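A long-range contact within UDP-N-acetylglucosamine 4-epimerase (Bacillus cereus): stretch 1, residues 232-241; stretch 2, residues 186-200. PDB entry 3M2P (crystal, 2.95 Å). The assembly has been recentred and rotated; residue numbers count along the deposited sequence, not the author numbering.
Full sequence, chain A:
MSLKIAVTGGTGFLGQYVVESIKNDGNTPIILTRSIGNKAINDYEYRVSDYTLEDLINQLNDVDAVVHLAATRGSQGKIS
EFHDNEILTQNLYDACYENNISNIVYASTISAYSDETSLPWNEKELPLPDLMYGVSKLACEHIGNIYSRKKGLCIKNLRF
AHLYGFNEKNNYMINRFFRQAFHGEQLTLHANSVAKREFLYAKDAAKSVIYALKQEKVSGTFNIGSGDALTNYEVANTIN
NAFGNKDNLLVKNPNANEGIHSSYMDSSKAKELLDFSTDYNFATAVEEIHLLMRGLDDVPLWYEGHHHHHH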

ATOM      1  N   ASN A 232       0.826  24.016 -13.833  1.00 45.76           N
ATOM      2  CA  ASN A 232       1.783  23.851 -14.920  1.00 46.64           C
ATOM      3  C   ASN A 232       2.102  25.175 -15.592  1.00 46.07           C
ATOM      4  O   ASN A 232       3.236  25.421 -16.006  1.00 45.44           O
ATOM      5  CB  ASN A 232       1.288  22.820 -15.931  1.00 47.97           C
ATOM      6  CG  ASN A 232       1.388  21.402 -15.402  1.00 49.30           C
ATOM      7  OD1 ASN A 232       0.907  20.454 -16.026  1.00 47.93           O
ATOM      8  ND2 ASN A 232       2.020  21.251 -14.232  1.00 49.00           N
ATOM      9  N   TYR A 233       1.096  26.033 -15.684  1.00 46.58           N
ATOM     10  CA  TYR A 233       1.295  27.385 -16.181  1.00 46.96           C
ATOM     11  C   TYR A 233       2.319  28.133 -15.299  1.00 46.70           C
ATOM     12  O   TYR A 233       3.268  28.731 -15.810  1.00 46.75           O
ATOM     13  CB  TYR A 233      -0.054  28.116 -16.283  1.00 46.96           C
ATOM     14  CG  TYR A 233       0.024  29.565 -16.727  1.00 47.75           C
ATOM     15  CD1 TYR A 233       0.049  30.588 -15.796  1.00 48.02           C
ATOM     16  CD2 TYR A 233       0.056  29.906 -18.070  1.00 47.78           C
ATOM     17  CE1 TYR A 233       0.111  31.911 -16.183  1.00 48.69           C
ATOM     18  CE2 TYR A 233       0.117  31.229 -18.471  1.00 47.64           C
ATOM     19  CZ  TYR A 233       0.147  32.234 -17.519  1.00 49.20           C
ATOM     20  OH  TYR A 233       0.217  33.573 -17.887  1.00 49.15           O
ATOM     21  N   GLU A 234       2.151  28.068 -13.978  1.00 46.13           N
ATOM     22  CA  GLU A 234       3.117  28.682 -13.064  1.00 45.87           C
ATOM     23  C   GLU A 234       4.531  28.144 -13.262  1.00 46.66           C
ATOM     24  O   GLU A 234       5.474  28.921 -13.394  1.00 46.44           O
ATOM     25  CB  GLU A 234       2.722  28.459 -11.612  1.00 44.80           C
ATOM     26  CG  GLU A 234       1.365  28.975 -11.225  1.00 45.74           C
ATOM     27  CD  GLU A 234       1.219  29.078  -9.719  1.00 46.67           C
ATOM     28  OE1 GLU A 234       0.635  28.146  -9.113  1.00 46.18           O
ATOM     29  OE2 GLU A 234       1.716  30.078  -9.147  1.00 46.24           O
ATOM     30  N   VAL A 235       4.670  26.814 -13.244  1.00 45.97           N
ATOM     31  CA  VAL A 235       5.959  26.150 -13.440  1.00 45.28           C
ATOM     32  C   VAL A 235       6.670  26.683 -14.685  1.00 45.92           C
ATOM     33  O   VAL A 235       7.794  27.168 -14.611  1.00 46.09           O
ATOM     34  CB  VAL A 235       5.796  24.600 -13.554  1.00 45.75           C
ATOM     35  CG1 VAL A 235       7.142  23.908 -13.750  1.00 45.15           C
ATOM     36  CG2 VAL A 235       5.092  24.035 -12.344  1.00 44.76           C
ATOM     37  N   ALA A 236       5.999  26.599 -15.831  1.00 46.69           N
ATOM     38  CA  ALA A 236       6.568  27.047 -17.101  1.00 47.22           C
ATOM     39  C   ALA A 236       7.047  28.490 -17.053  1.00 48.08           C
ATOM     40  O   ALA A 236       8.159  28.786 -17.474  1.00 48.64           O
ATOM     41  CB  ALA A 236       5.564  26.865 -18.218  1.00 47.92           C
ATOM     42  N   ASN A 237       6.199  29.380 -16.540  1.00 47.76           N
ATOM     43  CA  ASN A 237       6.535  30.796 -16.387  1.00 48.22           C
ATOM     44  C   ASN A 237       7.803  31.025 -15.566  1.00 50.00           C
ATOM     45  O   ASN A 237       8.709  31.757 -15.973  1.00 51.30           O
ATOM     46  CB  ASN A 237       5.387  31.547 -15.710  1.00 47.40           C
ATOM     47  CG  ASN A 237       4.147  31.642 -16.572  1.00 48.51           C
ATOM     48  OD1 ASN A 237       4.186  31.401 -17.784  1.00 48.15           O
ATOM     49  ND2 ASN A 237       3.031  32.007 -15.947  1.00 47.98           N
ATOM     50  N   THR A 238       7.847  30.412 -14.389  1.00 48.88           N
ATOM     51  CA  THR A 238       8.967  30.567 -13.485  1.00 48.53           C
ATOM     52  C   THR A 238      10.251  30.065 -14.131  1.00 49.59           C
ATOM     53  O   THR A 238      11.297  30.700 -14.022  1.00 51.11           O
ATOM     54  CB  THR A 238       8.709  29.828 -12.163  1.00 48.45           C
ATOM     55  OG1 THR A 238       7.501  30.324 -11.564  1.00 46.27           O
ATOM     56  CG2 THR A 238       9.884  30.011 -11.203  1.00 46.73           C
ATOM     57  N   ILE A 239      10.181  28.928 -14.810  1.00 49.20           N
ATOM     58  CA  ILE A 239      11.347  28.446 -15.540  1.00 51.40           C
ATOM     59  C   ILE A 239      11.722  29.429 -16.647  1.00 52.99           C
ATOM     60  O   ILE A 239      12.893  29.802 -16.783  1.00 53.64           O
ATOM     61  CB  ILE A 239      11.139  27.030 -16.109  1.00 49.90           C
ATOM     62  CG1 ILE A 239      11.203  26.009 -14.970  1.00 49.67           C
ATOM     63  CG2 ILE A 239      12.194  26.726 -17.159  1.00 50.51           C
ATOM     64  CD1 ILE A 239      10.582  24.658 -15.285  1.00 49.94           C
ATOM     65  N   ASN A 240      10.719  29.855 -17.418  1.00 52.40           N
ATOM     66  CA  ASN A 240      10.889  30.870 -18.459  1.00 53.37           C
ATOM     67  C   ASN A 240      11.657  32.120 -18.019  1.00 53.96           C
ATOM     68  O   ASN A 240      12.646  32.487 -18.648  1.00 54.67           O
ATOM     69  CB  ASN A 240       9.538  31.280 -19.036  1.00 53.98           C
ATOM     70  CG  ASN A 240       9.134  30.443 -20.226  1.00 54.43           C
ATOM     71  OD1 ASN A 240       7.992  30.510 -20.683  1.00 54.20           O
ATOM     72  ND2 ASN A 240      10.069  29.654 -20.739  1.00 53.82           N
ATOM     73  N   ASN A 241      11.197  32.776 -16.954  1.00 53.01           N
ATOM     74  CA  ASN A 241      11.889  33.961 -16.433  1.00 54.23           C
ATOM     75  C   ASN A 241      13.350  33.671 -16.096  1.00 55.60           C
ATOM     76  O   ASN A 241      14.259  34.242 -16.695  1.00 56.95           O
ATOM     77  CB  ASN A 241      11.170  34.551 -15.213  1.00 52.55           C
ATOM     78  CG  ASN A 241       9.704  34.862 -15.487  1.00 55.04           C
ATOM     79  OD1 ASN A 241       9.166  34.513 -16.546  1.00 55.03           O
ATOM     80  ND2 ASN A 241       9.046  35.518 -14.529  1.00 54.35           N
TER
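Stretch 2 (186-200) QLTLHANSVAKREFL

The apolar centre of the contact is made by two leucines of stretch 2, Leu187 and Leu189, set against one side of the helix 232-241. Both lie in a short strand, with phi/psi of -76/140 and -133/125, and both direct CA-to-CB toward the helix, whereas Thr188 between them points away. This is the alternation expected of an extended chain, and it gives the helix every second side chain. The strand runs antiparallel to the helix: the angle between their N-to-C directions is 177°, and the axes approach to 9.5 Å, a spacing that leaves room for side chains between the two backbones.

The direction fixes the order of partners. Leu187, the earlier residue, meets the later part of stretch 1: its CD2 lies 4.0 Å from Ala236 CB and 3.7 Å from Ala236 O, and the CA atoms of Leu187 and Ala236 are 6.9 Å apart. The small alanine side chain thus meets the leucine with the backbones close together. The same Leu187 side chain, with chi1 in m and chi2 in p, also reaches the side chain of Asn240, one helical turn farther along. The carbonyl of Ala236 accepts the helical hydrogen bond from Asn240 N at 2.8 Å, so its contact with Leu187 CD2 is packing against an oxygen already engaged. Leu189 (chi1 m, chi2 t) serves the first turn, with CD2 3.5 Å from Asn232 CB and CD1 3.8 Å from Tyr233 CA and 4.2 Å from Tyr233 CB.

The chain then passes through a loop and leads into a second strand, which includes Phe199. This second strand adds a further apolar contact, Phe199 CE1 to Val235 CG2 at 3.9 Å. Here the backbones stand farther apart, with 9.4 Å between the CA atoms of Val235 and Phe199, and the phenylalanine side chain spans much of the gap.

Toward the loop, Asn192 OD1 comes within 4.3 Å of Tyr233 CD2, approaching the ring obliquely; both residues are exposed. The polar link lies at the start of stretch 1, where Arg197 NH2 donates a hydrogen bond to Asn232 OD1 at 3.0 Å, with an N-H...acceptor angle of 139°, appreciably bent. Arg197 NH2 also lies 2.9 Å from Asn232 ND2, but two donors cannot bond to each other. Asn232 therefore joins both parts of the contact, its CB against Leu189 and its amide oxygen bound to Arg197. In all, 544 Å² is buried, summed over both stretches.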

ATOM      1  N   GLN A 186      10.214  27.482 -27.304  1.00 57.94           N
ATOM      2  CA  GLN A 186       8.860  27.614 -26.803  1.00 56.61           C
ATOM      3  C   GLN A 186       8.432  26.420 -25.952  1.00 56.45           C
ATOM      4  O   GLN A 186       8.403  25.285 -26.430  1.00 56.04           O
ATOM      5  CB  GLN A 186       7.870  27.825 -27.948  1.00 55.61           C
ATOM      6  CG  GLN A 186       6.531  28.362 -27.474  1.00 55.17           C
ATOM      7  CD  GLN A 186       5.595  28.706 -28.615  1.00 55.50           C
ATOM      8  OE1 GLN A 186       5.556  28.005 -29.634  1.00 54.35           O
ATOM      9  NE2 GLN A 186       4.826  29.792 -28.449  1.00 52.68           N
ATOM     10  N   LEU A 187       8.111  26.691 -24.688  1.00 54.85           N
ATOM     11  CA  LEU A 187       7.422  25.728 -23.831  1.00 52.98           C
ATOM     12  C   LEU A 187       5.937  25.659 -24.208  1.00 53.13           C
ATOM     13  O   LEU A 187       5.313  26.683 -24.502  1.00 52.29           O
ATOM     14  CB  LEU A 187       7.554  26.128 -22.363  1.00 52.10           C
ATOM     15  CG  LEU A 187       8.827  25.757 -21.604  1.00 53.57           C
ATOM     16  CD1 LEU A 187      10.060  25.856 -22.482  1.00 54.92           C
ATOM     17  CD2 LEU A 187       8.968  26.620 -20.367  1.00 52.01           C
ATOM     18  N   THR A 188       5.376  24.451 -24.205  1.00 52.26           N
ATOM     19  CA  THR A 188       3.961  24.265 -24.511  1.00 49.37           C
ATOM     20  C   THR A 188       3.261  23.531 -23.376  1.00 48.93           C
ATOM     21  O   THR A 188       3.902  22.849 -22.579  1.00 48.96           O
ATOM     22  CB  THR A 188       3.751  23.479 -25.820  1.00 48.30           C
ATOM     23  OG1 THR A 188       4.351  22.184 -25.708  1.00 48.70           O
ATOM     24  CG2 THR A 188       4.367  24.209 -26.988  1.00 50.26           C
ATOM     25  N   LEU A 189       1.944  23.688 -23.300  1.00 47.69           N
ATOM     26  CA  LEU A 189       1.133  22.966 -22.337  1.00 46.71           C
ATOM     27  C   LEU A 189      -0.035  22.417 -23.111  1.00 47.47           C
ATOM     28  O   LEU A 189      -0.727  23.184 -23.764  1.00 49.17           O
ATOM     29  CB  LEU A 189       0.619  23.922 -21.261  1.00 48.03           C
ATOM     30  CG  LEU A 189       1.605  24.519 -20.246  1.00 47.48           C
ATOM     31  CD1 LEU A 189       0.968  25.683 -19.539  1.00 47.64           C
ATOM     32  CD2 LEU A 189       2.072  23.492 -19.233  1.00 46.84           C
ATOM     33  N   HIS A 190      -0.268  21.109 -23.056  1.00 46.67           N
ATOM     34  CA  HIS A 190      -1.362  20.517 -23.826  1.00 46.56           C
ATOM     35  C   HIS A 190      -2.637  21.344 -23.748  1.00 47.15           C
ATOM     36  O   HIS A 190      -3.235  21.682 -24.766  1.00 46.72           O
ATOM     37  CB  HIS A 190      -1.674  19.082 -23.390  1.00 47.88           C
ATOM     38  CG  HIS A 190      -2.724  18.423 -24.234  1.00 47.97           C
ATOM     39  ND1 HIS A 190      -4.036  18.294 -23.829  1.00 47.21           N
ATOM     40  CD2 HIS A 190      -2.661  17.893 -25.479  1.00 46.71           C
ATOM     41  CE1 HIS A 190      -4.733  17.702 -24.783  1.00 46.30           C
ATOM     42  NE2 HIS A 190      -3.922  17.449 -25.794  1.00 46.72           N
ATOM     43  N   ALA A 191      -3.059  21.640 -22.527  1.00 48.25           N
ATOM     44  CA  ALA A 191      -4.155  22.573 -22.292  1.00 48.81           C
ATOM     45  C   ALA A 191      -3.884  23.321 -20.988  1.00 48.78           C
ATOM     46  O   ALA A 191      -2.870  23.083 -20.338  1.00 47.87           O
ATOM     47  CB  ALA A 191      -5.484  21.840 -22.234  1.00 47.54           C
ATOM     48  N   ASN A 192      -4.770  24.237 -20.617  1.00 48.38           N
ATOM     49  CA  ASN A 192      -4.654  24.900 -19.326  1.00 47.32           C
ATOM     50  C   ASN A 192      -5.220  24.036 -18.219  1.00 47.93           C
ATOM     51  O   ASN A 192      -6.154  23.271 -18.439  1.00 48.33           O
ATOM     52  CB  ASN A 192      -5.382  26.234 -19.343  1.00 47.56           C
ATOM     53  CG  ASN A 192      -4.466  27.382 -19.648  1.00 48.38           C
ATOM     54  OD1 ASN A 192      -3.364  27.487 -19.088  1.00 47.81           O
ATOM     55  ND2 ASN A 192      -4.911  28.265 -20.538  1.00 46.99           N
ATOM     56  N   SER A 193      -4.656  24.155 -17.027  1.00 47.64           N
ATOM     57  CA  SER A 193      -5.138  23.360 -15.911  1.00 46.81           C
ATOM     58  C   SER A 193      -5.161  24.181 -14.653  1.00 44.96           C
ATOM     59  O   SER A 193      -4.345  25.079 -14.467  1.00 44.63           O
ATOM     60  CB  SER A 193      -4.280  22.104 -15.697  1.00 47.66           C
ATOM     61  OG  SER A 193      -5.030  21.077 -15.059  1.00 48.08           O
ATOM     62  N   VAL A 194      -6.113  23.856 -13.791  1.00 46.31           N
ATOM     63  CA  VAL A 194      -6.249  24.520 -12.508  1.00 46.23           C
ATOM     64  C   VAL A 194      -5.643  23.665 -11.384  1.00 44.67           C
ATOM     65  O   VAL A 194      -5.521  24.117 -10.247  1.00 45.32           O
ATOM     66  CB  VAL A 194      -7.727  24.866 -12.226  1.00 45.08           C
ATOM     67  CG1 VAL A 194      -7.843  25.761 -11.002  1.00 47.28           C
ATOM     68  CG2 VAL A 194      -8.319  25.570 -13.419  1.00 44.07           C
ATOM     69  N   ALA A 195      -5.240  22.443 -11.722  1.00 44.25           N
ATOM     70  CA  ALA A 195      -4.649  21.519 -10.759  1.00 43.61           C
ATOM     71  C   ALA A 195      -3.299  22.014 -10.262  1.00 43.94           C
ATOM     72  O   ALA A 195      -2.508  22.554 -11.033  1.00 43.49           O
ATOM     73  CB  ALA A 195      -4.508  20.144 -11.366  1.00 45.13           C
ATOM     74  N   LYS A 196      -3.057  21.826  -8.966  1.00 44.17           N
ATOM     75  CA  LYS A 196      -1.852  22.305  -8.294  1.00 43.43           C
ATOM     76  C   LYS A 196      -1.046  21.120  -7.785  1.00 43.12           C
ATOM     77  O   LYS A 196      -1.585  20.236  -7.112  1.00 42.53           O
ATOM     78  CB  LYS A 196      -2.223  23.231  -7.135  1.00 43.01           C
ATOM     79  CG  LYS A 196      -2.660  24.611  -7.592  1.00 46.14           C
ATOM     80  CD  LYS A 196      -3.410  25.403  -6.518  1.00 49.15           C
ATOM     81  CE  LYS A 196      -3.488  26.896  -6.899  1.00 50.81           C
ATOM     82  NZ  LYS A 196      -4.650  27.635  -6.291  1.00 52.83           N
ATOM     83  N   ARG A 197       0.242  21.102  -8.121  1.00 42.73           N
ATOM     84  CA  ARG A 197       1.129  19.991  -7.773  1.00 42.24           C
ATOM     85  C   ARG A 197       2.329  20.491  -6.977  1.00 41.90           C
ATOM     86  O   ARG A 197       2.916  21.506  -7.325  1.00 42.26           O
ATOM     87  CB  ARG A 197       1.600  19.267  -9.041  1.00 43.97           C
ATOM     88  CG  ARG A 197       0.512  18.456  -9.754  1.00 44.98           C
ATOM     89  CD  ARG A 197       1.113  17.515 -10.790  1.00 46.41           C
ATOM     90  NE  ARG A 197       1.257  18.147 -12.099  1.00 50.18           N
ATOM     91  CZ  ARG A 197       2.037  17.690 -13.081  1.00 51.74           C
ATOM     92  NH1 ARG A 197       2.776  16.607 -12.909  1.00 49.98           N
ATOM     93  NH2 ARG A 197       2.093  18.331 -14.240  1.00 53.89           N
ATOM     94  N   GLU A 198       2.695  19.784  -5.910  1.00 41.46           N
ATOM     95  CA  GLU A 198       3.759  20.256  -5.024  1.00 40.37           C
ATOM     96  C   GLU A 198       5.130  19.768  -5.476  1.00 40.16           C
ATOM     97  O   GLU A 198       5.322  18.579  -5.696  1.00 39.62           O
ATOM     98  CB  GLU A 198       3.480  19.812  -3.598  1.00 39.91           C
ATOM     99  CG  GLU A 198       4.328  20.479  -2.529  1.00 40.24           C
ATOM    100  CD  GLU A 198       3.846  20.099  -1.139  1.00 40.16           C
ATOM    101  OE1 GLU A 198       2.854  19.336  -1.069  1.00 38.81           O
ATOM    102  OE2 GLU A 198       4.442  20.551  -0.127  1.00 41.05           O
ATOM    103  N   PHE A 199       6.074  20.695  -5.624  1.00 41.18           N
ATOM    104  CA  PHE A 199       7.414  20.373  -6.114  1.00 40.23           C
ATOM    105  C   PHE A 199       8.513  20.641  -5.084  1.00 40.08           C
ATOM    106  O   PHE A 199       8.750  21.784  -4.699  1.00 41.00           O
ATOM    107  CB  PHE A 199       7.710  21.164  -7.376  1.00 40.14           C
ATOM    108  CG  PHE A 199       6.855  20.786  -8.537  1.00 41.41           C
ATOM    109  CD1 PHE A 199       5.630  21.401  -8.742  1.00 41.20           C
ATOM    110  CD2 PHE A 199       7.283  19.827  -9.444  1.00 41.68           C
ATOM    111  CE1 PHE A 199       4.847  21.064  -9.818  1.00 40.37           C
ATOM    112  CE2 PHE A 199       6.496  19.484 -10.527  1.00 41.58           C
ATOM    113  CZ  PHE A 199       5.275  20.100 -10.706  1.00 42.24           C
ATOM    114  N   LEU A 200       9.193  19.580  -4.657  1.00 38.83           N
ATOM    115  CA  LEU A 200      10.232  19.684  -3.643  1.00 39.06           C
ATOM    116  C   LEU A 200      11.605  19.562  -4.264  1.00 39.02           C
ATOM    117  O   LEU A 200      11.925  18.546  -4.861  1.00 39.58           O
ATOM    118  CB  LEU A 200      10.056  18.589  -2.592  1.00 38.58           C
ATOM    119  CG  LEU A 200      11.199  18.404  -1.599  1.00 37.82           C
ATOM    120  CD1 LEU A 200      11.264  19.578  -0.647  1.00 38.71           C
ATOM    121  CD2 LEU A 200      11.019  17.114  -0.835  1.00 36.34           C
TER